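Local coordinates for disulfide isomerase DsbG N-terminal domain-containing protein (Helicobacter pylori, PDB 3TDG) that probably acts as a thioredoxin-fold thiol-disulfide oxidoreductase of the DsbG type, reducing or rearranging disulfide bonds in other proteins, at residues T142-K147 / L173-T177; L166-R170 / I215-E219; A194-E199 / L237-V241. One frame throughout, in Å; residues are numbered along the deposited sequence.

Contact 1: T142-K147 / L173-T177; sequences TNAANK and LKENT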
ATOM      1  N   THR A 142       5.298 -39.999 -19.531  1.00 62.66           N
ATOM      2  CA  THR A 142       5.432 -41.325 -20.134  1.00 64.33           C
ATOM      3  C   THR A 142       5.657 -41.203 -21.645  1.00 65.10           C
ATOM      4  O   THR A 142       6.200 -42.119 -22.280  1.00 65.46           O
ATOM      5  CB  THR A 142       4.207 -42.224 -19.839  1.00 64.38           C
ATOM      6  OG1 THR A 142       2.999 -41.527 -20.178  1.00 65.65           O
ATOM      7  CG2 THR A 142       4.168 -42.609 -18.365  1.00 64.73           C
ATOM      8  N   ASN A 143       5.262 -40.055 -22.199  1.00 65.78           N
ATOM      9  CA  ASN A 143       5.478 -39.734 -23.611  1.00 66.36           C
ATOM     10  C   ASN A 143       6.577 -38.680 -23.767  1.00 66.12           C
ATOM     11  O   ASN A 143       6.408 -37.534 -23.345  1.00 65.51           O
ATOM     12  CB  ASN A 143       4.166 -39.258 -24.253  1.00 66.65           C
ATOM     13  CG  ASN A 143       3.980 -39.775 -25.678  1.00 68.34           C
ATOM     14  OD1 ASN A 143       4.314 -40.922 -25.984  1.00 71.20           O
ATOM     15  ND2 ASN A 143       3.426 -38.936 -26.547  1.00 68.85           N
ATOM     16  N   ALA A 144       7.698 -39.083 -24.378  1.00 66.30           N
ATOM     17  CA  ALA A 144       8.910 -38.246 -24.496  1.00 66.48           C
ATOM     18  C   ALA A 144       8.689 -36.913 -25.218  1.00 66.52           C
ATOM     19  O   ALA A 144       9.417 -35.936 -24.996  1.00 66.54           O
ATOM     20  CB  ALA A 144      10.039 -39.039 -25.167  1.00 66.71           C
ATOM     21  N   ALA A 145       7.681 -36.891 -26.087  1.00 66.70           N
ATOM     22  CA  ALA A 145       7.284 -35.696 -26.824  1.00 66.76           C
ATOM     23  C   ALA A 145       6.850 -34.554 -25.893  1.00 66.76           C
ATOM     24  O   ALA A 145       7.053 -33.368 -26.195  1.00 67.00           O
ATOM     25  CB  ALA A 145       6.166 -36.058 -27.788  1.00 66.73           C
ATOM     26  N   ASN A 146       6.282 -34.935 -24.748  1.00 66.61           N
ATOM     27  CA  ASN A 146       5.641 -34.010 -23.815  1.00 66.09           C
ATOM     28  C   ASN A 146       6.495 -33.625 -22.607  1.00 65.60           C
ATOM     29  O   ASN A 146       6.034 -32.878 -21.731  1.00 65.31           O
ATOM     30  CB  ASN A 146       4.314 -34.612 -23.327  1.00 66.38           C
ATOM     31  CG  ASN A 146       3.305 -34.794 -24.447  1.00 66.63           C
ATOM     32  OD1 ASN A 146       3.282 -34.025 -25.410  1.00 66.97           O
ATOM     33  ND2 ASN A 146       2.458 -35.810 -24.319  1.00 66.76           N
ATOM     34  N   LYS A 147       7.736 -34.123 -22.570  1.00 64.68           N
ATOM     35  CA  LYS A 147       8.644 -33.916 -21.431  1.00 63.71           C
ATOM     36  C   LYS A 147       8.867 -32.449 -21.040  1.00 62.69           C
ATOM     37  O   LYS A 147       9.166 -32.155 -19.876  1.00 62.44           O
ATOM     38  CB  LYS A 147       9.984 -34.638 -21.647  1.00 64.33           C
ATOM     39  CG  LYS A 147      10.815 -34.122 -22.819  1.00 65.31           C
ATOM     40  CD  LYS A 147      12.012 -35.035 -23.105  1.00 67.47           C
ATOM     41  CE  LYS A 147      13.265 -34.591 -22.354  1.00 67.86           C
ATOM     42  NZ  LYS A 147      13.719 -33.240 -22.804  1.00 69.01           N
ATOM     43  N   LEU A 173       0.708 -37.748 -16.700  1.00 55.94           N
ATOM     44  CA  LEU A 173       2.054 -38.010 -17.218  1.00 56.71           C
ATOM     45  C   LEU A 173       2.039 -38.183 -18.728  1.00 57.50           C
ATOM     46  O   LEU A 173       2.908 -37.661 -19.416  1.00 58.15           O
ATOM     47  CB  LEU A 173       2.720 -39.192 -16.507  1.00 56.19           C
ATOM     48  CG  LEU A 173       3.138 -38.841 -15.069  1.00 55.99           C
ATOM     49  CD1 LEU A 173       3.654 -40.049 -14.270  1.00 54.89           C
ATOM     50  CD2 LEU A 173       4.140 -37.683 -15.027  1.00 53.61           C
ATOM     51  N   LYS A 174       1.023 -38.875 -19.237  1.00 58.12           N
ATOM     52  CA  LYS A 174       0.784 -38.947 -20.681  1.00 58.93           C
ATOM     53  C   LYS A 174       0.882 -37.578 -21.359  1.00 58.64           C
ATOM     54  O   LYS A 174       1.391 -37.488 -22.471  1.00 59.30           O
ATOM     55  CB  LYS A 174      -0.557 -39.630 -20.980  1.00 59.00           C
ATOM     56  CG  LYS A 174      -0.515 -41.129 -20.730  1.00 61.01           C
ATOM     57  CD  LYS A 174      -1.888 -41.722 -20.431  1.00 63.07           C
ATOM     58  CE  LYS A 174      -1.781 -43.237 -20.284  1.00 64.38           C
ATOM     59  NZ  LYS A 174      -3.076 -43.876 -19.907  1.00 64.66           N
ATOM     60  N   GLU A 175       0.457 -36.517 -20.671  1.00 58.31           N
ATOM     61  CA  GLU A 175       0.422 -35.170 -21.263  1.00 57.98           C
ATOM     62  C   GLU A 175       1.461 -34.162 -20.758  1.00 56.86           C
ATOM     63  O   GLU A 175       1.736 -33.168 -21.439  1.00 56.95           O
ATOM     64  CB  GLU A 175      -0.974 -34.552 -21.104  1.00 58.78           C
ATOM     65  CG  GLU A 175      -2.139 -35.488 -21.399  1.00 61.55           C
ATOM     66  CD  GLU A 175      -2.304 -35.841 -22.878  1.00 65.88           C
ATOM     67  OE1 GLU A 175      -3.123 -36.745 -23.160  1.00 67.57           O
ATOM     68  OE2 GLU A 175      -1.643 -35.230 -23.755  1.00 67.47           O
ATOM     69  N   ASN A 176       2.009 -34.385 -19.557  1.00 55.34           N
ATOM     70  CA  ASN A 176       2.971 -33.444 -18.960  1.00 53.49           C
ATOM     71  C   ASN A 176       4.090 -34.112 -18.173  1.00 52.00           C
ATOM     72  O   ASN A 176       3.991 -35.266 -17.795  1.00 51.88           O
ATOM     73  CB  ASN A 176       2.276 -32.489 -17.978  1.00 54.17           C
ATOM     74  CG  ASN A 176       1.302 -31.554 -18.644  1.00 53.09           C
ATOM     75  OD1 ASN A 176       1.624 -30.401 -18.929  1.00 53.67           O
ATOM     76  ND2 ASN A 176       0.089 -32.032 -18.856  1.00 53.17           N
ATOM     77  N   THR A 177       5.150 -33.356 -17.914  1.00 50.51           N
ATOM     78  CA  THR A 177       6.050 -33.690 -16.824  1.00 49.06           C
ATOM     79  C   THR A 177       5.485 -32.994 -15.600  1.00 47.39           C
ATOM     80  O   THR A 177       5.244 -31.791 -15.619  1.00 46.93           O
ATOM     81  CB  THR A 177       7.508 -33.272 -17.107  1.00 49.18           C
ATOM     82  OG1 THR A 177       8.099 -34.249 -17.968  1.00 51.43           O
ATOM     83  CG2 THR A 177       8.335 -33.206 -15.811  1.00 49.27           C
TER
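T142 meets L173 and K174 of helix 169-175 first. A weak bond from T142 N to L173 O is doubtful, since the place of that oxygen is uncertain; the side chains of T142 and L173 cross at about a right angle, with T142 CG2 4.2 Å from L173 CB. The hydroxyl sits between the backbone N and the carbonyl carbon (chi1 51°), which lays T142 OG1 against K174 CA at 3.4 Å. N143 brings CB to 3.7 Å from K174 O and turns the chain back, its own O accepting from N146 N at 3.0 Å. N146 then does the main gripping: ND2 donates to K174 O at 2.7 Å, in the carbonyl plane and nearly within the amide's own plane, while CB rests 3.5 Å from E175 O. K149 NZ holds the other end of that amide, at OD1. At K147 the backbone O takes the hydroxyl of T177, with OG1 at 3.0 Å and tilted 25° from the carbonyl plane; S141 N is bonded to the same OG1. The loop 140-149 thus wraps the helix-to-strand turn of a beta-alpha-beta crossover, in which 150-155 and 177-182 are adjacent parallel strands, as in the thioredoxin fold.

Contact 2: L166-R170 / I215-E219; sequences LTKLR and ISILE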
ATOM      1  N   LEU A 166      -4.157 -37.470  -6.709  1.00 42.82           N
ATOM      2  CA  LEU A 166      -3.063 -38.437  -6.868  1.00 43.39           C
ATOM      3  C   LEU A 166      -3.409 -39.622  -7.801  1.00 44.39           C
ATOM      4  O   LEU A 166      -2.542 -40.113  -8.523  1.00 44.18           O
ATOM      5  CB  LEU A 166      -2.557 -38.917  -5.511  1.00 43.10           C
ATOM      6  CG  LEU A 166      -1.374 -39.895  -5.507  1.00 43.35           C
ATOM      7  CD1 LEU A 166      -0.154 -39.289  -6.206  1.00 43.01           C
ATOM      8  CD2 LEU A 166      -1.047 -40.353  -4.110  1.00 39.52           C
ATOM      9  N   THR A 167      -4.670 -40.062  -7.814  1.00 45.42           N
ATOM     10  CA  THR A 167      -5.088 -41.166  -8.705  1.00 46.48           C
ATOM     11  C   THR A 167      -4.980 -40.799 -10.188  1.00 47.04           C
ATOM     12  O   THR A 167      -4.891 -41.675 -11.048  1.00 47.47           O
ATOM     13  CB  THR A 167      -6.530 -41.688  -8.391  1.00 46.54           C
ATOM     14  OG1 THR A 167      -7.494 -40.673  -8.707  1.00 47.40           O
ATOM     15  CG2 THR A 167      -6.675 -42.070  -6.924  1.00 45.96           C
ATOM     16  N   LYS A 168      -4.970 -39.502 -10.481  1.00 48.03           N
ATOM     17  CA  LYS A 168      -4.897 -39.005 -11.855  1.00 48.81           C
ATOM     18  C   LYS A 168      -3.471 -38.787 -12.346  1.00 49.63           C
ATOM     19  O   LYS A 168      -3.265 -38.370 -13.498  1.00 49.85           O
ATOM     20  CB  LYS A 168      -5.675 -37.691 -11.978  1.00 49.53           C
ATOM     21  CG  LYS A 168      -7.070 -37.755 -11.368  1.00 50.24           C
ATOM     22  CD  LYS A 168      -7.864 -36.502 -11.625  1.00 53.24           C
ATOM     23  CE  LYS A 168      -9.261 -36.636 -11.016  1.00 54.72           C
ATOM     24  NZ  LYS A 168     -10.091 -35.424 -11.256  1.00 56.94           N
ATOM     25  N   LEU A 169      -2.490 -39.064 -11.486  1.00 49.80           N
ATOM     26  CA  LEU A 169      -1.090 -38.744 -11.794  1.00 50.40           C
ATOM     27  C   LEU A 169      -0.553 -39.443 -13.052  1.00 50.69           C
ATOM     28  O   LEU A 169       0.036 -38.784 -13.899  1.00 50.41           O
ATOM     29  CB  LEU A 169      -0.174 -38.997 -10.580  1.00 49.99           C
ATOM     30  CG  LEU A 169       1.308 -38.641 -10.716  1.00 50.09           C
ATOM     31  CD1 LEU A 169       1.502 -37.162 -11.053  1.00 48.66           C
ATOM     32  CD2 LEU A 169       2.059 -39.034  -9.434  1.00 48.96           C
ATOM     33  N   ARG A 170      -0.763 -40.757 -13.165  1.00 52.22           N
ATOM     34  CA  ARG A 170      -0.348 -41.519 -14.366  1.00 54.06           C
ATOM     35  C   ARG A 170      -0.985 -41.007 -15.664  1.00 54.64           C
ATOM     36  O   ARG A 170      -0.355 -41.079 -16.726  1.00 55.26           O
ATOM     37  CB  ARG A 170      -0.610 -43.023 -14.208  1.00 54.05           C
ATOM     38  CG  ARG A 170       0.403 -43.732 -13.336  1.00 55.25           C
ATOM     39  CD  ARG A 170       0.054 -45.194 -13.152  1.00 56.17           C
ATOM     40  NE  ARG A 170       0.831 -45.822 -12.081  1.00 56.65           N
ATOM     41  CZ  ARG A 170       0.446 -45.894 -10.807  1.00 58.18           C
ATOM     42  NH1 ARG A 170      -0.712 -45.367 -10.414  1.00 58.59           N
ATOM     43  NH2 ARG A 170       1.222 -46.494  -9.914  1.00 57.82           N
ATOM     44  N   ILE A 215       6.027 -43.086  -7.632  1.00 46.04           N
ATOM     45  CA  ILE A 215       4.563 -43.052  -7.478  1.00 45.69           C
ATOM     46  C   ILE A 215       4.100 -44.001  -6.387  1.00 45.47           C
ATOM     47  O   ILE A 215       3.281 -43.614  -5.556  1.00 45.85           O
ATOM     48  CB  ILE A 215       3.834 -43.308  -8.817  1.00 46.30           C
ATOM     49  CG1 ILE A 215       4.239 -42.234  -9.821  1.00 45.55           C
ATOM     50  CG2 ILE A 215       2.302 -43.314  -8.630  1.00 45.51           C
ATOM     51  CD1 ILE A 215       3.719 -42.479 -11.201  1.00 47.56           C
ATOM     52  N   SER A 216       4.657 -45.214  -6.347  1.00 45.02           N
ATOM     53  CA  SER A 216       4.326 -46.166  -5.284  1.00 45.47           C
ATOM     54  C   SER A 216       4.658 -45.633  -3.905  1.00 44.84           C
ATOM     55  O   SER A 216       3.909 -45.860  -2.966  1.00 45.22           O
ATOM     56  CB  SER A 216       5.017 -47.522  -5.482  1.00 45.70           C
ATOM     57  OG  SER A 216       4.519 -48.136  -6.645  1.00 47.88           O
ATOM     58  N   ILE A 217       5.786 -44.934  -3.780  1.00 43.92           N
ATOM     59  CA  ILE A 217       6.124 -44.291  -2.517  1.00 43.34           C
ATOM     60  C   ILE A 217       5.020 -43.304  -2.139  1.00 42.32           C
ATOM     61  O   ILE A 217       4.565 -43.296  -1.006  1.00 42.64           O
ATOM     62  CB  ILE A 217       7.519 -43.584  -2.584  1.00 43.75           C
ATOM     63  CG1 ILE A 217       8.630 -44.638  -2.539  1.00 44.82           C
ATOM     64  CG2 ILE A 217       7.676 -42.561  -1.460  1.00 42.86           C
ATOM     65  CD1 ILE A 217       9.961 -44.156  -3.117  1.00 46.54           C
ATOM     66  N   LEU A 218       4.584 -42.494  -3.096  1.00 41.54           N
ATOM     67  CA  LEU A 218       3.540 -41.491  -2.834  1.00 41.47           C
ATOM     68  C   LEU A 218       2.214 -42.149  -2.405  1.00 41.34           C
ATOM     69  O   LEU A 218       1.627 -41.783  -1.393  1.00 40.80           O
ATOM     70  CB  LEU A 218       3.356 -40.582  -4.060  1.00 40.70           C
ATOM     71  CG  LEU A 218       4.492 -39.584  -4.354  1.00 40.66           C
ATOM     72  CD1 LEU A 218       4.346 -38.979  -5.745  1.00 38.96           C
ATOM     73  CD2 LEU A 218       4.576 -38.475  -3.285  1.00 37.73           C
ATOM     74  N   GLU A 219       1.775 -43.142  -3.175  1.00 42.20           N
ATOM     75  CA  GLU A 219       0.556 -43.907  -2.866  1.00 42.93           C
ATOM     76  C   GLU A 219       0.655 -44.584  -1.513  1.00 43.01           C
ATOM     77  O   GLU A 219      -0.266 -44.494  -0.691  1.00 43.05           O
ATOM     78  CB  GLU A 219       0.267 -44.917  -3.983  1.00 43.31           C
ATOM     79  CG  GLU A 219      -0.003 -44.231  -5.313  1.00 45.05           C
ATOM     80  CD  GLU A 219      -0.208 -45.200  -6.471  1.00 49.84           C
ATOM     81  OE1 GLU A 219       0.244 -46.363  -6.387  1.00 51.50           O
ATOM     82  OE2 GLU A 219      -0.811 -44.782  -7.484  1.00 51.98           O
TER
HETATM   83  O   HOH W   1      -0.920 -42.286  -8.885  1.00 56.86           O
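R170 reaches across to I215 and E219 with a side chain extended from CG to NE, the guanidinium turned at the end. From CB, the chain leaves beside the backbone N (chi1 -77°), and CG passes I215 CD1 at 4.1 Å. It then runs on to NE, which forms a salt bridge with E212, just before the 215-219 segment. Beyond NE the guanidinium lies with one face over isoleucine: CG2 of I215 stands 3.5 Å above its plane, displaced toward the rim, and comes closest to NH2. The tip, NH1, donates to E219 OE2 at 3.0 Å with an N-H...O angle of 150°. It meets OE2 on the syn side but 20° out of the carboxylate plane, and the two flat groups are well inclined to each other. NH2 stays 3.6 Å from E219 OE2 and 3.7 Å from E219 OE1, so the salt bridge rests on a single bond. The same OE2 accepts from a water at 2.9 Å, which also donates to L166 O, near the break between helices 160-167 and 169-175. Alongside this polar edge runs an apolar strip. L169 CD2 reaches I215 CG1 at 3.9 Å and lies a little farther from L218 CD1, while L166 sets CD2 against the backbone of L218 and E219. L166, L169 and L218 also touch strand 177-182, through M180, V178 and V182, which places the strip between the helices and the sheet. Chemically, the contact is an apolar core closed at one side by ions. R170 stands between two carboxylates, E212 and E219, which would probably stabilise its positive charge and favour an ionised E219, while the water, donating to both oxygens, bridges the carboxylate to the backbone.

Contact 3: A194-E199 / L237-V241; sequences AALIQE and LRTKV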
ATOM      1  N   ALA A 194       4.796 -35.293   4.724  1.00 35.68           N
ATOM      2  CA  ALA A 194       5.646 -34.568   3.754  1.00 35.57           C
ATOM      3  C   ALA A 194       7.138 -34.817   4.029  1.00 35.76           C
ATOM      4  O   ALA A 194       7.907 -35.067   3.100  1.00 36.31           O
ATOM      5  CB  ALA A 194       5.328 -33.051   3.785  1.00 34.84           C
ATOM      6  N   ALA A 195       7.530 -34.781   5.310  1.00 35.95           N
ATOM      7  CA  ALA A 195       8.921 -35.082   5.728  1.00 36.47           C
ATOM      8  C   ALA A 195       9.394 -36.472   5.325  1.00 36.74           C
ATOM      9  O   ALA A 195      10.494 -36.639   4.799  1.00 36.79           O
ATOM     10  CB  ALA A 195       9.100 -34.861   7.261  1.00 36.15           C
ATOM     11  N   LEU A 196       8.549 -37.472   5.564  1.00 37.86           N
ATOM     12  CA  LEU A 196       8.845 -38.859   5.220  1.00 37.79           C
ATOM     13  C   LEU A 196       8.957 -39.016   3.720  1.00 37.09           C
ATOM     14  O   LEU A 196       9.804 -39.761   3.215  1.00 36.73           O
ATOM     15  CB  LEU A 196       7.728 -39.787   5.759  1.00 38.55           C
ATOM     16  CG  LEU A 196       7.558 -39.909   7.288  1.00 41.73           C
ATOM     17  CD1 LEU A 196       6.241 -40.648   7.694  1.00 44.11           C
ATOM     18  CD2 LEU A 196       8.756 -40.599   7.937  1.00 41.90           C
ATOM     19  N   ILE A 197       8.087 -38.318   2.990  1.00 36.80           N
ATOM     20  CA  ILE A 197       8.175 -38.310   1.544  1.00 36.07           C
ATOM     21  C   ILE A 197       9.523 -37.723   1.068  1.00 36.25           C
ATOM     22  O   ILE A 197      10.146 -38.276   0.159  1.00 36.59           O
ATOM     23  CB  ILE A 197       6.919 -37.639   0.862  1.00 36.89           C
ATOM     24  CG1 ILE A 197       5.735 -38.626   0.836  1.00 36.66           C
ATOM     25  CG2 ILE A 197       7.227 -37.238  -0.605  1.00 35.12           C
ATOM     26  CD1 ILE A 197       4.348 -37.976   0.789  1.00 34.61           C
ATOM     27  N   GLN A 198       9.964 -36.622   1.670  1.00 36.64           N
ATOM     28  CA  GLN A 198      11.259 -36.004   1.313  1.00 37.52           C
ATOM     29  C   GLN A 198      12.384 -37.020   1.581  1.00 38.33           C
ATOM     30  O   GLN A 198      13.274 -37.214   0.749  1.00 38.05           O
ATOM     31  CB  GLN A 198      11.518 -34.730   2.140  1.00 36.75           C
ATOM     32  CG  GLN A 198      10.748 -33.481   1.685  1.00 37.32           C
ATOM     33  CD  GLN A 198      11.033 -33.146   0.243  1.00 35.27           C
ATOM     34  OE1 GLN A 198      12.183 -33.019  -0.146  1.00 37.26           O
ATOM     35  NE2 GLN A 198       9.991 -33.060  -0.571  1.00 33.93           N
ATOM     36  N   GLU A 199      12.337 -37.657   2.751  1.00 39.23           N
ATOM     37  CA  GLU A 199      13.376 -38.638   3.127  1.00 41.15           C
ATOM     38  C   GLU A 199      13.376 -39.810   2.173  1.00 40.79           C
ATOM     39  O   GLU A 199      14.413 -40.213   1.678  1.00 40.66           O
ATOM     40  CB  GLU A 199      13.167 -39.105   4.566  1.00 41.49           C
ATOM     41  CG  GLU A 199      14.147 -40.180   5.061  1.00 46.37           C
ATOM     42  CD  GLU A 199      13.940 -40.462   6.548  1.00 51.09           C
ATOM     43  OE1 GLU A 199      12.876 -41.003   6.914  1.00 52.64           O
ATOM     44  OE2 GLU A 199      14.822 -40.101   7.357  1.00 55.04           O
ATOM     45  N   LEU A 237      14.238 -32.641   8.188  1.00 57.07           N
ATOM     46  CA  LEU A 237      13.339 -32.569   7.051  1.00 55.31           C
ATOM     47  C   LEU A 237      12.000 -31.936   7.416  1.00 54.51           C
ATOM     48  O   LEU A 237      11.419 -31.234   6.589  1.00 53.85           O
ATOM     49  CB  LEU A 237      13.161 -33.937   6.396  1.00 54.68           C
ATOM     50  CG  LEU A 237      14.423 -34.489   5.724  1.00 54.75           C
ATOM     51  CD1 LEU A 237      14.173 -35.866   5.197  1.00 53.11           C
ATOM     52  CD2 LEU A 237      14.947 -33.595   4.602  1.00 55.08           C
ATOM     53  N   ARG A 238      11.529 -32.148   8.648  1.00 53.67           N
ATOM     54  CA  ARG A 238      10.266 -31.543   9.071  1.00 53.60           C
ATOM     55  C   ARG A 238      10.365 -30.024   9.056  1.00 52.71           C
ATOM     56  O   ARG A 238       9.446 -29.359   8.596  1.00 52.79           O
ATOM     57  CB  ARG A 238       9.773 -32.039  10.434  1.00 54.09           C
ATOM     58  CG  ARG A 238       8.228 -31.968  10.568  1.00 57.31           C
ATOM     59  CD  ARG A 238       7.706 -31.456  11.930  1.00 62.09           C
ATOM     60  NE  ARG A 238       8.616 -31.761  13.039  1.00 66.54           N
ATOM     61  CZ  ARG A 238       9.261 -30.845  13.765  1.00 68.16           C
ATOM     62  NH1 ARG A 238       9.081 -29.547  13.521  1.00 69.12           N
ATOM     63  NH2 ARG A 238      10.080 -31.224  14.743  1.00 68.22           N
ATOM     64  N   THR A 239      11.489 -29.486   9.528  1.00 51.49           N
ATOM     65  CA  THR A 239      11.748 -28.043   9.480  1.00 50.20           C
ATOM     66  C   THR A 239      11.811 -27.506   8.039  1.00 48.88           C
ATOM     67  O   THR A 239      11.264 -26.444   7.748  1.00 48.70           O
ATOM     68  CB  THR A 239      13.050 -27.684  10.230  1.00 50.45           C
ATOM     69  OG1 THR A 239      13.009 -28.268  11.537  1.00 52.61           O
ATOM     70  CG2 THR A 239      13.217 -26.166  10.363  1.00 50.19           C
ATOM     71  N   LYS A 240      12.483 -28.241   7.155  1.00 47.14           N
ATOM     72  CA  LYS A 240      12.533 -27.906   5.735  1.00 46.02           C
ATOM     73  C   LYS A 240      11.117 -27.893   5.121  1.00 44.98           C
ATOM     74  O   LYS A 240      10.752 -26.964   4.381  1.00 43.52           O
ATOM     75  CB  LYS A 240      13.428 -28.891   4.983  1.00 46.00           C
ATOM     76  CG  LYS A 240      13.701 -28.463   3.571  1.00 46.61           C
ATOM     77  CD  LYS A 240      14.355 -29.548   2.754  1.00 48.82           C
ATOM     78  CE  LYS A 240      15.157 -28.903   1.629  1.00 49.56           C
ATOM     79  NZ  LYS A 240      15.645 -29.876   0.621  1.00 52.25           N
ATOM     80  N   VAL A 241      10.331 -28.922   5.445  1.00 43.96           N
ATOM     81  CA  VAL A 241       8.910 -28.970   5.072  1.00 42.56           C
ATOM     82  C   VAL A 241       8.153 -27.746   5.596  1.00 42.93           C
ATOM     83  O   VAL A 241       7.421 -27.097   4.832  1.00 41.65           O
ATOM     84  CB  VAL A 241       8.225 -30.287   5.540  1.00 42.71           C
ATOM     85  CG1 VAL A 241       6.700 -30.179   5.474  1.00 39.67           C
ATOM     86  CG2 VAL A 241       8.724 -31.469   4.698  1.00 41.26           C
TER
HETATM   87  O   HOH W   2      14.383 -32.257   1.062  1.00 47.89           O
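The Q198 amide faces K240 through a water: OE1 accepts from it at 2.6 Å, and K240 NZ donates to it at 2.7 Å. NE2 at the other corner bonds to Y135 O, so both polar ends of the amide are held. The R238 guanidinium turns away from helix 188-206, toward salt bridges with E233, E235 and E242. Between these groups the axes of segments 194-199 and 237-241 cross at 114°, 8.6 Å apart at closest. A195 lies where the backbones come nearest, its CA 5.1 Å from R238 CA, and sets CB 3.9 Å from R238 N. L237 and V241, one turn apart, reach in from 235-249. L237 CD1 lands 3.4 Å from E199 CB and close to E199 N. V241 splits its branches, CG1 against A194 CB at 3.6 Å and CG2 against A195 N, also at 3.6 Å, with Q198 CG just beyond. The chemistry is that of apolar helix packing round two alanines, with the direct contacts made by van der Waals forces and polar linkage supplied by one water. K240 NZ also has a salt bridge to D134, outside the two helices, so the lysine joins that residue and, through the water, Q198.

Overall arrangement
The three contacts form a chain along the thioredoxin-like domain. Contacts 1 and 2 share helix 169-175, their centres 16 Å apart, and meet where L173 CD1 touches I215 CD1 at 3.9 Å. Contacts 2 and 3 lie 18 Å apart between centres and meet where L218 CD2 packs on I197 CG2 at 4.0 Å. Contacts 1 and 3 are separate, 27 Å between centres and about 14 Å between nearest atoms. Helix 211-222 packs on helices 160-167 and 169-175 in contact 2 and on helix 188-206 through I197; helix 188-206 in turn carries 235-249. In contact 2 the side chain of L166 lies near, without touching, the probable redox pair C159 and C162 of the CxxC at the start of helix 160-167.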